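Local coordinates for protein sulfotransferase (Mus musculus, PDB 5X2B) that probably transfers a sulfonate group to acceptor molecules, as a cytoplasmic member of the sulfotransferase 1 family, and here holds the nucleotide adenosine-3'-5'-diphosphate, at residues D[61-66]-D[226-231]; D[101-106]-D[187-192]. All coordinates share one frame; numbering follows the deposited sequence.

Contact 1: D[61-66]-D[226-231]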
loop_
_atom_site.group_PDB
_atom_site.type_symbol
_atom_site.label_atom_id
_atom_site.label_comp_id
_atom_site.label_asym_id
_atom_site.label_seq_id
_atom_site.Cartn_x
_atom_site.Cartn_y
_atom_site.Cartn_z
ATOM N N THR D 61 -3.403 -12.101 5.213
ATOM C CA THR D 61 -2.110 -12.756 5.333
ATOM C C THR D 61 -0.961 -11.796 5.615
ATOM O O THR D 61 -1.160 -10.593 5.668
ATOM C CB THR D 61 -1.804 -13.584 4.059
ATOM O OG1 THR D 61 -1.176 -12.754 3.077
ATOM C CG2 THR D 61 -3.088 -14.193 3.486
ATOM N N SER D 62 0.216 -12.364 5.853
ATOM C CA SER D 62 1.469 -11.627 5.875
ATOM C C SER D 62 1.702 -11.132 4.428
ATOM O O SER D 62 1.191 -11.735 3.493
ATOM C CB SER D 62 2.576 -12.594 6.354
ATOM O OG SER D 62 3.078 -12.209 7.634
ATOM N N PRO D 63 2.459 -10.043 4.228
ATOM C CA PRO D 63 2.845 -9.656 2.865
ATOM C C PRO D 63 3.356 -10.809 1.958
ATOM O O PRO D 63 4.172 -11.632 2.397
ATOM C CB PRO D 63 3.988 -8.695 3.117
ATOM C CG PRO D 63 3.677 -8.094 4.405
ATOM C CD PRO D 63 3.004 -9.119 5.230
ATOM N N ILE D 64 2.917 -10.856 0.699
ATOM C CA ILE D 64 3.306 -11.959 -0.189
ATOM C C ILE D 64 4.758 -11.875 -0.570
ATOM O O ILE D 64 5.322 -12.835 -1.084
ATOM C CB ILE D 64 2.580 -11.935 -1.540
ATOM C CG1 ILE D 64 2.814 -13.238 -2.307
ATOM C CG2 ILE D 64 3.119 -10.793 -2.431
ATOM C CD1 ILE D 64 2.229 -13.267 -3.747
ATOM N N GLU D 65 5.368 -10.716 -0.380
ATOM C CA GLU D 65 6.778 -10.629 -0.669
ATOM C C GLU D 65 7.599 -10.598 0.593
ATOM O O GLU D 65 8.766 -10.318 0.536
ATOM C CB GLU D 65 7.093 -9.423 -1.533
ATOM C CG GLU D 65 6.882 -8.070 -0.873
ATOM C CD GLU D 65 5.436 -7.638 -0.864
ATOM O OE1 GLU D 65 4.589 -8.451 -1.274
ATOM O OE2 GLU D 65 5.155 -6.495 -0.436
ATOM N N LEU D 66 7.020 -10.944 1.730
ATOM C CA LEU D 66 7.802 -11.030 2.953
ATOM C C LEU D 66 8.442 -12.418 3.098
ATOM O O LEU D 66 7.733 -13.400 3.212
ATOM C CB LEU D 66 6.892 -10.687 4.130
ATOM C CG LEU D 66 7.427 -10.791 5.553
ATOM C CD1 LEU D 66 8.604 -9.900 5.718
ATOM C CD2 LEU D 66 6.379 -10.401 6.589
ATOM N N ILE D 226 1.704 -6.873 8.165
ATOM C CA ILE D 226 1.059 -6.653 6.894
ATOM C C ILE D 226 1.799 -5.652 6.063
ATOM O O ILE D 226 1.461 -5.383 4.916
ATOM C CB ILE D 226 -0.357 -6.180 7.055
ATOM C CG1 ILE D 226 -0.409 -4.660 7.010
ATOM C CG2 ILE D 226 -0.940 -6.738 8.332
ATOM C CD1 ILE D 226 -1.620 -4.130 7.657
ATOM N N CYS D 227 2.828 -5.074 6.614
ATOM C CA CYS D 227 3.651 -4.348 5.712
ATOM C C CYS D 227 4.967 -4.963 5.926
ATOM O O CYS D 227 5.444 -5.045 7.043
ATOM C CB CYS D 227 3.655 -2.880 5.998
ATOM S SG CYS D 227 4.943 -2.105 5.105
ATOM N N ALA D 228 5.518 -5.465 4.844
ATOM C CA ALA D 228 6.785 -6.140 4.911
ATOM C C ALA D 228 7.836 -5.210 5.518
ATOM O O ALA D 228 8.744 -5.664 6.195
ATOM C CB ALA D 228 7.189 -6.644 3.549
ATOM N N LEU D 229 7.690 -3.902 5.355
ATOM C CA LEU D 229 8.658 -3.005 5.977
ATOM C C LEU D 229 8.488 -2.911 7.512
ATOM O O LEU D 229 9.411 -2.535 8.221
ATOM C CB LEU D 229 8.564 -1.618 5.369
ATOM C CG LEU D 229 8.558 -1.723 3.862
ATOM C CD1 LEU D 229 8.396 -0.366 3.244
ATOM C CD2 LEU D 229 9.819 -2.375 3.417
ATOM N N THR D 230 7.323 -3.281 8.026
ATOM C CA THR D 230 6.996 -2.970 9.403
ATOM C C THR D 230 6.854 -4.208 10.257
ATOM O O THR D 230 5.884 -4.967 10.161
ATOM C CB THR D 230 5.715 -2.171 9.458
ATOM O OG1 THR D 230 4.615 -3.031 9.787
ATOM C CG2 THR D 230 5.496 -1.541 8.100
ATOM N N SER D 231 7.859 -4.381 11.102
ATOM C CA SER D 231 7.811 -5.321 12.197
ATOM C C SER D 231 6.955 -4.666 13.241
ATOM O O SER D 231 6.129 -5.280 13.907
ATOM C CB SER D 231 9.207 -5.494 12.775
ATOM O OG SER D 231 10.198 -4.970 11.906
HETATM O O HOH W 1 4.341 -5.563 1.829
#
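Pro-63 and Ala-228 meet where two type I beta turns, Pro-63 to Leu-66 and Cys-227 to Thr-230, lie against each other, the CA atoms of Leu-66 and Ala-228 5.4 Å apart. The proline ring does most of the touching. Its CG sits 3.2 Å from the backbone N of Ala-228, and its CD lies 3.6 Å from Ile-226 CA; both atoms pack on the opposing main chain. The Ala-228 methyl meets Pro-63 and Leu-66 together: CB to CB, it is 3.8 Å from the proline and 4.1 Å from the leucine. Leu-66, whose chi1 of 176° turns CG away from its own N, also brings CD1 near this methyl. The polar link is indirect. A water donates to Glu-65 OE2 over 2.6 Å and accepts from Ala-228 N at 3.2 Å, giving that amide a partner. Thr-86 and the backbone N of His-87 hold the same carboxylate, which probably fixes its rotation. The contact thus backs the nucleotide pocket, the Cys-227 side chain being about 5 Å from the bound adenosine-3'-5'-diphosphate. The turn after strand 58-60 touches strand 81-86 through Ile-64, Lys-71 of helix 70-76 hydrogen-bonds to Pro-63 O and Leu-66 O, and Ile-226 rests on helix 43-52.

Contact 2: D[101-106]-D[187-192]; sequences QCKIIY and TAFLGI
Two torsions bring Lys-103 and Phe-189 together from opposite directions: the phenylalanine ring stands anti to its backbone N (chi1 168°), reaching toward strand 103-108, while the lysine chain bends at chi2 (-86°) and then runs extended over the ring. Lys-103 CD lies above one face, offset toward the rim and 3.5 Å from the ring centroid, a CH-pi contact. The ammonium continues over the same ring as a cation-pi partner, NZ 4.2 Å from the centroid, and ends on the main chain of the same residue, with NZ donating to Phe-189 O across 2.5 Å. That bond has a C=O...N angle of 154°, the donor tilted from the carbonyl plane. Replacing Lys-103 by an alanine would probably leave Phe-189 O without this donor and uncover the part of the ring face on which CD now lies. Ile-105 CG1 approaches the ring at CE2 (3.9 Å), and its CD1 meets Leu-190 CD1, the two side chains crossing at about a right angle. Just beyond, Gly-191 closes helix 179-190 with a Schellman motif, Ile-192 N bonding to Thr-187 O. Helix 179-190 packing its C-terminal end on an interior strand of the parallel sheet fits the alpha/beta fold that sulfotransferases share with P-loop proteins.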
loop_
_atom_site.group_PDB
_atom_site.type_symbol
_atom_site.label_atom_id
_atom_site.label_comp_id
_atom_site.label_asym_id
_atom_site.label_seq_id
_atom_site.Cartn_x
_atom_site.Cartn_y
_atom_site.Cartn_z
ATOM N N GLN D 101 -7.444 -13.229 -12.664
ATOM C CA GLN D 101 -8.099 -11.998 -12.331
ATOM C C GLN D 101 -8.734 -12.086 -10.961
ATOM O O GLN D 101 -9.940 -12.091 -10.870
ATOM C CB GLN D 101 -9.254 -11.813 -13.278
ATOM C CG GLN D 101 -8.872 -11.756 -14.700
ATOM C CD GLN D 101 -10.082 -11.957 -15.564
ATOM O OE1 GLN D 101 -10.658 -13.050 -15.595
ATOM N NE2 GLN D 101 -10.507 -10.892 -16.245
ATOM N N CYS D 102 -7.962 -12.175 -9.894
ATOM C CA CYS D 102 -8.541 -12.027 -8.566
ATOM C C CYS D 102 -8.858 -10.566 -8.284
ATOM O O CYS D 102 -8.338 -9.689 -8.924
ATOM C CB CYS D 102 -7.531 -12.488 -7.565
ATOM S SG CYS D 102 -6.524 -13.722 -8.291
ATOM N N LYS D 103 -9.676 -10.295 -7.295
ATOM C CA LYS D 103 -9.975 -8.919 -6.954
ATOM C C LYS D 103 -8.743 -8.189 -6.504
ATOM O O LYS D 103 -7.963 -8.708 -5.710
ATOM C CB LYS D 103 -11.006 -8.826 -5.822
ATOM C CG LYS D 103 -12.376 -9.252 -6.212
ATOM C CD LYS D 103 -13.214 -8.152 -6.850
ATOM C CE LYS D 103 -14.596 -8.731 -7.134
ATOM N NZ LYS D 103 -15.508 -7.843 -7.886
ATOM N N ILE D 104 -8.593 -6.973 -7.018
ATOM C CA ILE D 104 -7.497 -6.094 -6.632
ATOM C C ILE D 104 -8.010 -4.773 -6.137
ATOM O O ILE D 104 -8.785 -4.122 -6.811
ATOM C CB ILE D 104 -6.592 -5.652 -7.787
ATOM C CG1 ILE D 104 -6.267 -6.794 -8.739
ATOM C CG2 ILE D 104 -5.334 -5.015 -7.188
ATOM C CD1 ILE D 104 -5.404 -7.858 -8.112
ATOM N N ILE D 105 -7.521 -4.388 -4.974
ATOM C CA ILE D 105 -7.761 -3.094 -4.429
ATOM C C ILE D 105 -6.449 -2.351 -4.311
ATOM O O ILE D 105 -5.550 -2.747 -3.540
ATOM C CB ILE D 105 -8.330 -3.196 -3.025
ATOM C CG1 ILE D 105 -9.711 -3.816 -3.080
ATOM C CG2 ILE D 105 -8.399 -1.800 -2.397
ATOM C CD1 ILE D 105 -10.337 -3.947 -1.717
ATOM N N TYR D 106 -6.335 -1.271 -5.084
ATOM C CA TYR D 106 -5.077 -0.513 -5.171
ATOM C C TYR D 106 -5.292 0.810 -4.487
ATOM O O TYR D 106 -6.072 1.635 -4.981
ATOM C CB TYR D 106 -4.623 -0.286 -6.629
ATOM C CG TYR D 106 -3.266 0.398 -6.727
ATOM C CD1 TYR D 106 -3.174 1.772 -6.880
ATOM C CD2 TYR D 106 -2.095 -0.318 -6.651
ATOM C CE1 TYR D 106 -1.942 2.402 -6.947
ATOM C CE2 TYR D 106 -0.885 0.285 -6.693
ATOM C CZ TYR D 106 -0.806 1.645 -6.847
ATOM O OH TYR D 106 0.396 2.294 -6.920
ATOM N N THR D 187 -17.154 -1.925 -0.758
ATOM C CA THR D 187 -17.905 -3.093 -0.365
ATOM C C THR D 187 -18.684 -3.693 -1.531
ATOM O O THR D 187 -18.876 -4.896 -1.568
ATOM C CB THR D 187 -18.855 -2.744 0.757
ATOM O OG1 THR D 187 -19.298 -3.949 1.372
ATOM C CG2 THR D 187 -20.043 -1.981 0.204
ATOM N N ALA D 188 -19.101 -2.862 -2.486
ATOM C CA ALA D 188 -19.825 -3.329 -3.673
ATOM C C ALA D 188 -18.909 -4.020 -4.666
ATOM O O ALA D 188 -19.291 -4.969 -5.351
ATOM C CB ALA D 188 -20.499 -2.186 -4.331
ATOM N N PHE D 189 -17.690 -3.537 -4.751
ATOM C CA PHE D 189 -16.704 -4.121 -5.652
ATOM C C PHE D 189 -16.518 -5.534 -5.253
ATOM O O PHE D 189 -16.528 -6.416 -6.084
ATOM C CB PHE D 189 -15.376 -3.397 -5.502
ATOM C CG PHE D 189 -14.212 -4.073 -6.166
ATOM C CD1 PHE D 189 -14.145 -4.211 -7.540
ATOM C CD2 PHE D 189 -13.127 -4.511 -5.398
ATOM C CE1 PHE D 189 -13.021 -4.784 -8.136
ATOM C CE2 PHE D 189 -12.016 -5.063 -5.995
ATOM C CZ PHE D 189 -11.975 -5.207 -7.366
ATOM N N LEU D 190 -16.363 -5.739 -3.958
ATOM C CA LEU D 190 -16.131 -7.068 -3.419
ATOM C C LEU D 190 -17.407 -7.908 -3.269
ATOM O O LEU D 190 -17.357 -9.123 -3.014
ATOM C CB LEU D 190 -15.498 -6.896 -2.061
ATOM C CG LEU D 190 -14.155 -6.194 -2.118
ATOM C CD1 LEU D 190 -13.630 -5.945 -0.698
ATOM C CD2 LEU D 190 -13.208 -7.055 -2.941
ATOM N N GLY D 191 -18.552 -7.248 -3.388
ATOM C CA GLY D 191 -19.833 -7.928 -3.294
ATOM C C GLY D 191 -20.267 -8.312 -1.894
ATOM O O GLY D 191 -21.070 -9.220 -1.733
ATOM N N ILE D 192 -19.746 -7.635 -0.879
ATOM C CA ILE D 192 -20.204 -7.868 0.479
ATOM C C ILE D 192 -21.017 -6.676 0.988
ATOM O O ILE D 192 -20.607 -5.523 0.935
ATOM C CB ILE D 192 -19.047 -8.130 1.408
ATOM C CG1 ILE D 192 -18.141 -9.180 0.819
ATOM C CG2 ILE D 192 -19.525 -8.622 2.748
ATOM C CD1 ILE D 192 -16.847 -9.162 1.497
#

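In the fold
Taken together, the two contacts illustrate how one alpha/beta domain is tied at different depths. Contact 1 is the buried one, joining two loops about 11 Å from the chain centre. Contact 2, centred about 15 Å from the chain centre and partly buried, joins a strand to a helix end away from the annotated sites, although the Phe-189 side chain is about 6 Å from a bound calcium ion. Their chemistry differs: small apolar groups and a bridging water inside, a long cationic side chain over an aromatic ring farther out. The centres of contacts 1 and 2 are 20 Å apart and they share no segment, yet the 61-66 loop leaves strand 58-60, an outermost strand of the parallel sheet that also holds strand 103-108.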